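Local coordinates for protein GDSL-like Lipase (Parabacteroides distasonis, PDB 3P94) that probably hydrolyses ester bonds of lipid-like substrates as a serine hydrolase of the SGNH (GDSL-like lipase) type, perhaps with lysophospholipase activity, at residues 64-68 / 69-73; 142-145 / 146-149; 170-174 / 175-179. All coordinates share one frame; numbering follows the deposited sequence.

Interaction 1: residues 64-68 / 69-73; sequences VRFRQ and DVINL
Arg-65 and Asp-69 form a salt bridge one helical turn apart. From CB the Arg-65 chain is extended through CD, then turns about the CG-CD bond (chi3 60°). Arg-65 CG passes 3.3 Å from Asp-69 OD2, and Arg-65 CD lies equally near the same oxygen. The turn brings Arg-65 NH1 round to Asp-69 OD2 at 2.8 Å. The oxygen lies in the guanidinium plane and accepts through its anti lone pair. The carboxylate itself is turned well out of that plane. NE bonds to Gln-57 and NH1 also to the carbonyl of Arg-52, so the buried guanidinium is fixed from several sides.

The other carboxylate oxygen has partners too. In one of its two conformers, Gln-68 NE2 meets Asp-69 OD1 from above the carboxylate plane at 3.0 Å; its stronger partner is the carbonyl of Phe-9. Asn-16 also donates to OD1.

These residues belong to helix 59-71, which packs on the central parallel sheet of a flavodoxin-like fold. Near its C-terminal end the helix widens into a pi-type turn. Ile-71 N bonds to Phe-66 O and Asn-72 N to Arg-67 O, both five residues back, while Val-70 N makes a weak bond to Phe-66 O.

Val-70 CB sits over the centre of the Phe-66 ring, 4.0 Å from the centroid, in a CH-pi contact. Ile-71 CD1 lies instead at the ring edge, 3.9 Å from Phe-66 CD2. The same methyl reaches over one face of the Arg-67 guanidinium, 3.6 Å from Arg-67 NH2. Water 1 accepts from Arg-67 NH1 and donates to Asn-72 OD1. Val-70 also touches Val-26 and Met-28 of strand 23-29, whereas Phe-66 and Ile-71 meet helix 96-112.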
loop_
_atom_site.group_PDB
_atom_site.type_symbol
_atom_site.label_atom_id
_atom_site.label_comp_id
_atom_site.label_asym_id
_atom_site.label_seq_id
_atom_site.Cartn_x
_atom_site.Cartn_y
_atom_site.Cartn_z
ATOM N N VAL A 64 -10.802 -3.051 7.289
ATOM C CA VAL A 64 -11.225 -3.801 8.478
ATOM C C VAL A 64 -10.015 -4.022 9.445
ATOM O O VAL A 64 -10.161 -3.858 10.654
ATOM C CB VAL A 64 -11.924 -5.126 8.077
ATOM C CG1 VAL A 64 -12.104 -6.065 9.274
ATOM C CG2 VAL A 64 -13.275 -4.831 7.430
ATOM N N ARG A 65 -8.837 -4.337 8.907
ATOM C CA ARG A 65 -7.594 -4.567 9.664
ATOM C C ARG A 65 -6.968 -3.253 10.202
ATOM O O ARG A 65 -6.139 -3.292 11.117
ATOM C CB ARG A 65 -6.597 -5.265 8.717
ATOM C CG ARG A 65 -5.343 -5.760 9.374
ATOM C CD ARG A 65 -4.615 -6.753 8.521
ATOM N NE ARG A 65 -4.177 -6.257 7.203
ATOM C CZ ARG A 65 -3.014 -5.658 6.959
ATOM N NH1 ARG A 65 -2.204 -5.333 7.957
ATOM N NH2 ARG A 65 -2.662 -5.364 5.718
ATOM N N PHE A 66 -7.351 -2.100 9.612
ATOM C CA PHE A 66 -6.827 -0.760 9.891
ATOM C C PHE A 66 -6.778 -0.399 11.371
ATOM O O PHE A 66 -5.798 0.199 11.809
ATOM C CB PHE A 66 -7.643 0.309 9.136
ATOM C CG PHE A 66 -6.873 1.568 8.821
ATOM C CD1 PHE A 66 -5.938 1.592 7.786
ATOM C CD2 PHE A 66 -7.099 2.735 9.537
ATOM C CE1 PHE A 66 -5.223 2.755 7.493
ATOM C CE2 PHE A 66 -6.386 3.901 9.238
ATOM C CZ PHE A 66 -5.457 3.902 8.216
ATOM N N ARG A 67 -7.829 -0.729 12.135
ATOM C CA ARG A 67 -7.885 -0.396 13.561
ATOM C C ARG A 67 -6.752 -1.107 14.367
ATOM O O ARG A 67 -6.074 -0.449 15.144
ATOM C CB ARG A 67 -9.273 -0.716 14.132
ATOM C CG ARG A 67 -9.429 -0.439 15.625
ATOM C CD ARG A 67 -10.880 -0.156 16.007
ATOM N NE ARG A 67 -11.437 0.944 15.220
ATOM C CZ ARG A 67 -11.241 2.235 15.474
ATOM N NH1 ARG A 67 -10.550 2.610 16.543
ATOM N NH2 ARG A 67 -11.744 3.161 14.665
ATOM N N GLN A 68 -6.543 -2.420 14.156
ATOM C CA GLN A 68 -5.533 -3.203 14.879
ATOM C C GLN A 68 -4.105 -2.891 14.424
ATOM O O GLN A 68 -3.214 -2.731 15.255
ATOM C CB GLN A 68 -5.807 -4.714 14.711
ATOM C CG GLN A 68 -4.778 -5.614 15.434
ATOM C CD GLN A 68 -4.864 -7.072 15.082
ATOM O OE1 GLN A 68 -5.574 -7.838 15.738
ATOM N NE2 GLN A 68 -4.097 -7.491 14.075
ATOM N N ASP A 69 -3.886 -2.846 13.116
ATOM C CA ASP A 69 -2.552 -2.686 12.570
ATOM C C ASP A 69 -2.100 -1.260 12.308
ATOM O O ASP A 69 -0.933 -1.075 11.976
ATOM C CB ASP A 69 -2.434 -3.559 11.313
ATOM C CG ASP A 69 -2.345 -5.060 11.635
ATOM O OD1 ASP A 69 -2.263 -5.413 12.834
ATOM O OD2 ASP A 69 -2.335 -5.871 10.688
ATOM N N VAL A 70 -2.980 -0.248 12.490
ATOM C CA VAL A 70 -2.601 1.151 12.281
ATOM C C VAL A 70 -3.040 1.994 13.483
ATOM O O VAL A 70 -2.184 2.473 14.210
ATOM C CB VAL A 70 -3.115 1.784 10.939
ATOM C CG1 VAL A 70 -2.693 3.248 10.822
ATOM C CG2 VAL A 70 -2.635 1.001 9.727
ATOM N N ILE A 71 -4.360 2.191 13.673
ATOM C CA ILE A 71 -4.924 3.055 14.735
ATOM C C ILE A 71 -4.382 2.682 16.129
ATOM O O ILE A 71 -3.892 3.564 16.843
ATOM C CB ILE A 71 -6.478 3.054 14.729
ATOM C CG1 ILE A 71 -7.037 3.577 13.361
ATOM C CG2 ILE A 71 -7.026 3.861 15.931
ATOM C CD1 ILE A 71 -8.495 3.389 13.089
ATOM N N ASN A 72 -4.455 1.390 16.507
ATOM C CA ASN A 72 -4.020 0.942 17.833
ATOM C C ASN A 72 -2.505 1.075 18.066
ATOM O O ASN A 72 -2.082 1.061 19.229
ATOM C CB ASN A 72 -4.493 -0.473 18.109
ATOM C CG ASN A 72 -6.003 -0.572 18.298
ATOM O OD1 ASN A 72 -6.718 0.430 18.430
ATOM N ND2 ASN A 72 -6.530 -1.791 18.295
ATOM N N LEU A 73 -1.709 1.278 16.994
ATOM C CA LEU A 73 -0.261 1.471 17.136
ATOM C C LEU A 73 0.084 2.958 17.326
ATOM O O LEU A 73 1.238 3.285 17.576
ATOM C CB LEU A 73 0.509 0.872 15.938
ATOM C CG LEU A 73 0.376 -0.655 15.728
ATOM C CD1 LEU A 73 1.258 -1.110 14.601
ATOM C CD2 LEU A 73 0.726 -1.453 16.991
HETATM O O HOH W 1 -9.399 0.970 18.911
#

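Interaction 2: residues 142-145 / 146-149; sequences QLNK and WIKE
Gln-142 lies over one face of the Trp-146 indole, one turn along helix 137-153. The glutamine chain bends at chi2 (63°), which folds its amide across the ring. Amide and ring planes are only 23° apart. Gln-142 CG makes a CH-pi contact, 3.9 Å from the centroid of the six-membered ring. Gln-142 NE2 sits toward the ring's rim, 3.2 Å from Trp-146 NE1; both are donors, so they do not bond. With an alanine in place of Trp-146, the Gln-142 amide would probably lose the flat surface it lies on and be free to turn.

Apolar contact is made by Leu-143 CG and Ile-147 CD1, at 3.8 Å.

Regular helical bonds join the backbone, among them Glu-149 N to Lys-145 O at 3.0 Å. Water 2 donates to both Lys-145 O and Glu-149 OE2.

The charged pair is looser. Lys-145 NZ stays 4.4 Å from Glu-149 OE2, too far for a salt bridge, while CE comes closer to that oxygen.

The helix is the crossover of the beta-alpha-beta unit between strands 116-120 and 157-159. Trp-146 and Leu-143 face helix 96-112, while Ile-147 and Asn-144 touch Tyr-158 of strand 157-159.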
loop_
_atom_site.group_PDB
_atom_site.type_symbol
_atom_site.label_atom_id
_atom_site.label_comp_id
_atom_site.label_asym_id
_atom_site.label_seq_id
_atom_site.Cartn_x
_atom_site.Cartn_y
_atom_site.Cartn_z
ATOM N N GLN A 142 -6.373 5.271 -13.681
ATOM C CA GLN A 142 -7.617 5.927 -13.257
ATOM C C GLN A 142 -7.684 6.051 -11.726
ATOM O O GLN A 142 -7.974 7.136 -11.208
ATOM C CB GLN A 142 -8.866 5.200 -13.796
ATOM C CG GLN A 142 -10.201 5.833 -13.340
ATOM C CD GLN A 142 -10.380 7.246 -13.841
ATOM O OE1 GLN A 142 -10.818 7.466 -14.957
ATOM N NE2 GLN A 142 -10.026 8.238 -13.037
ATOM N N LEU A 143 -7.397 4.951 -11.017
ATOM C CA LEU A 143 -7.396 4.936 -9.552
ATOM C C LEU A 143 -6.385 5.947 -9.013
ATOM O O LEU A 143 -6.730 6.684 -8.094
ATOM C CB LEU A 143 -7.109 3.521 -9.008
ATOM C CG LEU A 143 -7.090 3.342 -7.462
ATOM C CD1 LEU A 143 -8.392 3.867 -6.787
ATOM C CD2 LEU A 143 -6.903 1.889 -7.107
ATOM N N ASN A 144 -5.167 6.009 -9.603
ATOM C CA ASN A 144 -4.120 6.942 -9.174
ATOM C C ASN A 144 -4.527 8.395 -9.371
ATOM O O ASN A 144 -4.153 9.230 -8.558
ATOM C CB ASN A 144 -2.802 6.665 -9.887
ATOM C CG ASN A 144 -2.072 5.461 -9.346
ATOM O OD1 ASN A 144 -2.401 4.949 -8.270
ATOM N ND2 ASN A 144 -1.050 4.996 -10.063
ATOM N N LYS A 145 -5.324 8.686 -10.424
ATOM C CA LYS A 145 -5.825 10.027 -10.702
ATOM C C LYS A 145 -6.719 10.477 -9.551
ATOM O O LYS A 145 -6.585 11.606 -9.076
ATOM C CB LYS A 145 -6.585 10.050 -12.043
ATOM C CG LYS A 145 -6.719 11.426 -12.637
ATOM C CD LYS A 145 -7.692 11.435 -13.804
ATOM C CE LYS A 145 -8.006 12.855 -14.228
ATOM N NZ LYS A 145 -9.158 12.905 -15.165
ATOM N N TRP A 146 -7.607 9.573 -9.089
ATOM C CA TRP A 146 -8.528 9.821 -7.973
ATOM C C TRP A 146 -7.775 9.982 -6.655
ATOM O O TRP A 146 -8.082 10.913 -5.899
ATOM C CB TRP A 146 -9.556 8.695 -7.854
ATOM C CG TRP A 146 -10.546 8.648 -8.981
ATOM C CD1 TRP A 146 -10.950 9.686 -9.775
ATOM C CD2 TRP A 146 -11.276 7.499 -9.421
ATOM N NE1 TRP A 146 -11.894 9.258 -10.671
ATOM C CE2 TRP A 146 -12.108 7.912 -10.482
ATOM C CE3 TRP A 146 -11.310 6.156 -9.015
ATOM C CZ2 TRP A 146 -12.968 7.030 -11.141
ATOM C CZ3 TRP A 146 -12.166 5.286 -9.666
ATOM C CH2 TRP A 146 -13.000 5.729 -10.697
ATOM N N ILE A 147 -6.796 9.088 -6.386
ATOM C CA ILE A 147 -5.975 9.139 -5.167
ATOM C C ILE A 147 -5.229 10.477 -5.104
ATOM O O ILE A 147 -5.280 11.148 -4.070
ATOM C CB ILE A 147 -4.985 7.947 -5.076
ATOM C CG1 ILE A 147 -5.725 6.593 -4.971
ATOM C CG2 ILE A 147 -4.005 8.130 -3.884
ATOM C CD1 ILE A 147 -4.773 5.339 -5.204
ATOM N N LYS A 148 -4.538 10.851 -6.205
ATOM C CA LYS A 148 -3.768 12.099 -6.277
ATOM C C LYS A 148 -4.652 13.337 -6.068
ATOM O O LYS A 148 -4.263 14.238 -5.322
ATOM C CB LYS A 148 -3.010 12.211 -7.606
ATOM C CG LYS A 148 -1.950 13.320 -7.565
ATOM C CD LYS A 148 -1.282 13.547 -8.917
ATOM C CE LYS A 148 -0.115 14.504 -8.797
ATOM N NZ LYS A 148 -0.529 15.847 -8.282
ATOM N N GLU A 149 -5.825 13.385 -6.728
ATOM C CA GLU A 149 -6.767 14.501 -6.610
ATOM C C GLU A 149 -7.293 14.615 -5.168
ATOM O O GLU A 149 -7.360 15.727 -4.637
ATOM C CB GLU A 149 -7.913 14.333 -7.608
ATOM C CG GLU A 149 -7.616 14.960 -8.963
ATOM C CD GLU A 149 -8.342 14.388 -10.167
ATOM O OE1 GLU A 149 -9.431 13.793 -9.995
ATOM O OE2 GLU A 149 -7.820 14.550 -11.294
HETATM O O HOH W 2 -5.046 13.577 -10.569
#

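Interaction 3: residues 170-174 / 175-179; sequences NGLPA and NLSKD
Pro-173 O closes a tight turn by accepting from Leu-176 N at 2.9 Å, with an N-H...O angle of 142°. Ala-174 and Asn-175 fill the middle of the turn, both with helical backbone angles. Ser-177 N adds two weak bonds, one to Pro-173 O and one to Ala-174 O. Beyond the turn Ser-177 is extended, and its own carbonyl oxygen receives a CA-H contact from Ala-174 CA at 3.5 Å.

The turn lies in the loop between helices 161-165 and 185-202. This loop carries Asp-179, which bonds to His-182 and is probably part of a Ser-His-Asp triad with Ser-31, as in other SGNH hydrolases.

Leu-176 crosses the proline ring, its CG 4.0 Å from Pro-173 CG. Asn-175 folds back with chi1 at 64°, CG lying between the backbone N and the carbonyl carbon. That places Asn-175 OD1 3.4 Å from Pro-173 CB, while its ND2 bonds to Glu-186. Leu-172 CB and CD1 both pack on Ser-177 CB, each at 3.8 Å. Ser-177 OG bonds to the carbonyl of His-182. Leu-172 and Leu-176 both reach Met-165 of helix 161-165.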
loop_
_atom_site.group_PDB
_atom_site.type_symbol
_atom_site.label_atom_id
_atom_site.label_comp_id
_atom_site.label_asym_id
_atom_site.label_seq_id
_atom_site.Cartn_x
_atom_site.Cartn_y
_atom_site.Cartn_z
ATOM N N ASN A 170 2.754 1.186 -19.723
ATOM C CA ASN A 170 2.265 1.469 -18.353
ATOM C C ASN A 170 2.287 0.224 -17.455
ATOM O O ASN A 170 1.431 0.046 -16.583
ATOM C CB ASN A 170 0.880 2.126 -18.367
ATOM C CG ASN A 170 0.936 3.494 -18.972
ATOM O OD1 ASN A 170 1.742 4.335 -18.573
ATOM N ND2 ASN A 170 0.100 3.742 -19.957
ATOM N N GLY A 171 3.301 -0.600 -17.669
ATOM C CA GLY A 171 3.574 -1.784 -16.872
ATOM C C GLY A 171 4.923 -1.624 -16.212
ATOM O O GLY A 171 5.532 -0.545 -16.299
ATOM N N LEU A 172 5.401 -2.678 -15.543
ATOM C CA LEU A 172 6.728 -2.668 -14.925
ATOM C C LEU A 172 7.735 -3.372 -15.842
ATOM O O LEU A 172 7.451 -4.467 -16.310
ATOM C CB LEU A 172 6.723 -3.345 -13.539
ATOM C CG LEU A 172 6.231 -2.522 -12.364
ATOM C CD1 LEU A 172 6.003 -3.393 -11.160
ATOM C CD2 LEU A 172 7.216 -1.417 -12.006
ATOM N N PRO A 173 8.915 -2.789 -16.111
ATOM C CA PRO A 173 9.893 -3.506 -16.952
ATOM C C PRO A 173 10.529 -4.669 -16.184
ATOM O O PRO A 173 10.505 -4.671 -14.950
ATOM C CB PRO A 173 10.909 -2.424 -17.327
ATOM C CG PRO A 173 10.791 -1.387 -16.264
ATOM C CD PRO A 173 9.430 -1.480 -15.650
ATOM N N ALA A 174 11.077 -5.656 -16.913
ATOM C CA ALA A 174 11.686 -6.883 -16.377
ATOM C C ALA A 174 12.753 -6.635 -15.300
ATOM O O ALA A 174 12.818 -7.408 -14.350
ATOM C CB ALA A 174 12.291 -7.697 -17.502
ATOM N N ASN A 175 13.559 -5.557 -15.417
ATOM C CA ASN A 175 14.598 -5.249 -14.423
ATOM C C ASN A 175 13.996 -4.786 -13.094
ATOM O O ASN A 175 14.632 -4.962 -12.053
ATOM C CB ASN A 175 15.582 -4.201 -14.947
ATOM C CG ASN A 175 14.979 -2.847 -15.217
ATOM O OD1 ASN A 175 14.054 -2.708 -16.010
ATOM N ND2 ASN A 175 15.537 -1.807 -14.611
ATOM N N LEU A 176 12.763 -4.246 -13.116
ATOM C CA LEU A 176 12.105 -3.776 -11.894
ATOM C C LEU A 176 11.132 -4.788 -11.311
ATOM O O LEU A 176 10.694 -4.595 -10.178
ATOM C CB LEU A 176 11.364 -2.443 -12.143
ATOM C CG LEU A 176 12.231 -1.229 -12.562
ATOM C CD1 LEU A 176 11.436 0.069 -12.427
ATOM C CD2 LEU A 176 13.508 -1.128 -11.720
ATOM N N SER A 177 10.801 -5.864 -12.051
ATOM C CA SER A 177 9.812 -6.844 -11.595
ATOM C C SER A 177 9.930 -8.170 -12.324
ATOM O O SER A 177 10.094 -8.183 -13.542
ATOM C CB SER A 177 8.407 -6.281 -11.808
ATOM O OG SER A 177 7.384 -7.113 -11.288
ATOM N N LYS A 178 9.809 -9.292 -11.588
ATOM C CA LYS A 178 9.861 -10.625 -12.203
ATOM C C LYS A 178 8.509 -11.016 -12.827
ATOM O O LYS A 178 8.503 -11.659 -13.878
ATOM C CB LYS A 178 10.308 -11.694 -11.203
ATOM C CG LYS A 178 11.826 -11.775 -11.037
ATOM C CD LYS A 178 12.298 -13.193 -10.713
ATOM C CE LYS A 178 12.466 -14.054 -11.949
ATOM N NZ LYS A 178 11.794 -15.367 -11.787
ATOM N N ASP A 179 7.375 -10.616 -12.201
ATOM C CA ASP A 179 6.050 -10.949 -12.720
ATOM C C ASP A 179 5.348 -9.737 -13.380
ATOM O O ASP A 179 4.188 -9.856 -13.801
ATOM C CB ASP A 179 5.154 -11.538 -11.595
ATOM C CG ASP A 179 4.845 -10.596 -10.438
ATOM O OD1 ASP A 179 5.510 -9.536 -10.331
ATOM O OD2 ASP A 179 3.965 -10.931 -9.624
#

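The three contacts follow one another along the chain and do not touch. Interactions 1 and 2 lie on helices beside the parallel sheet, their centres about 24 Å apart. Helix 96-112 links them, meeting Phe-66 and Ile-71 of one and Leu-143 and Trp-146 of the other. Interaction 3 is about 31 Å from interaction 1, centre to centre, on the other side of the chain's centre. It comes nearer to interaction 2, with about 9 Å between nearest atoms. Of the three, interaction 3 holds a member of the probable triad, Asp-179. A tetraethylene glycol, probably from crystallisation, lies about 3 Å from the Trp-146 side chain.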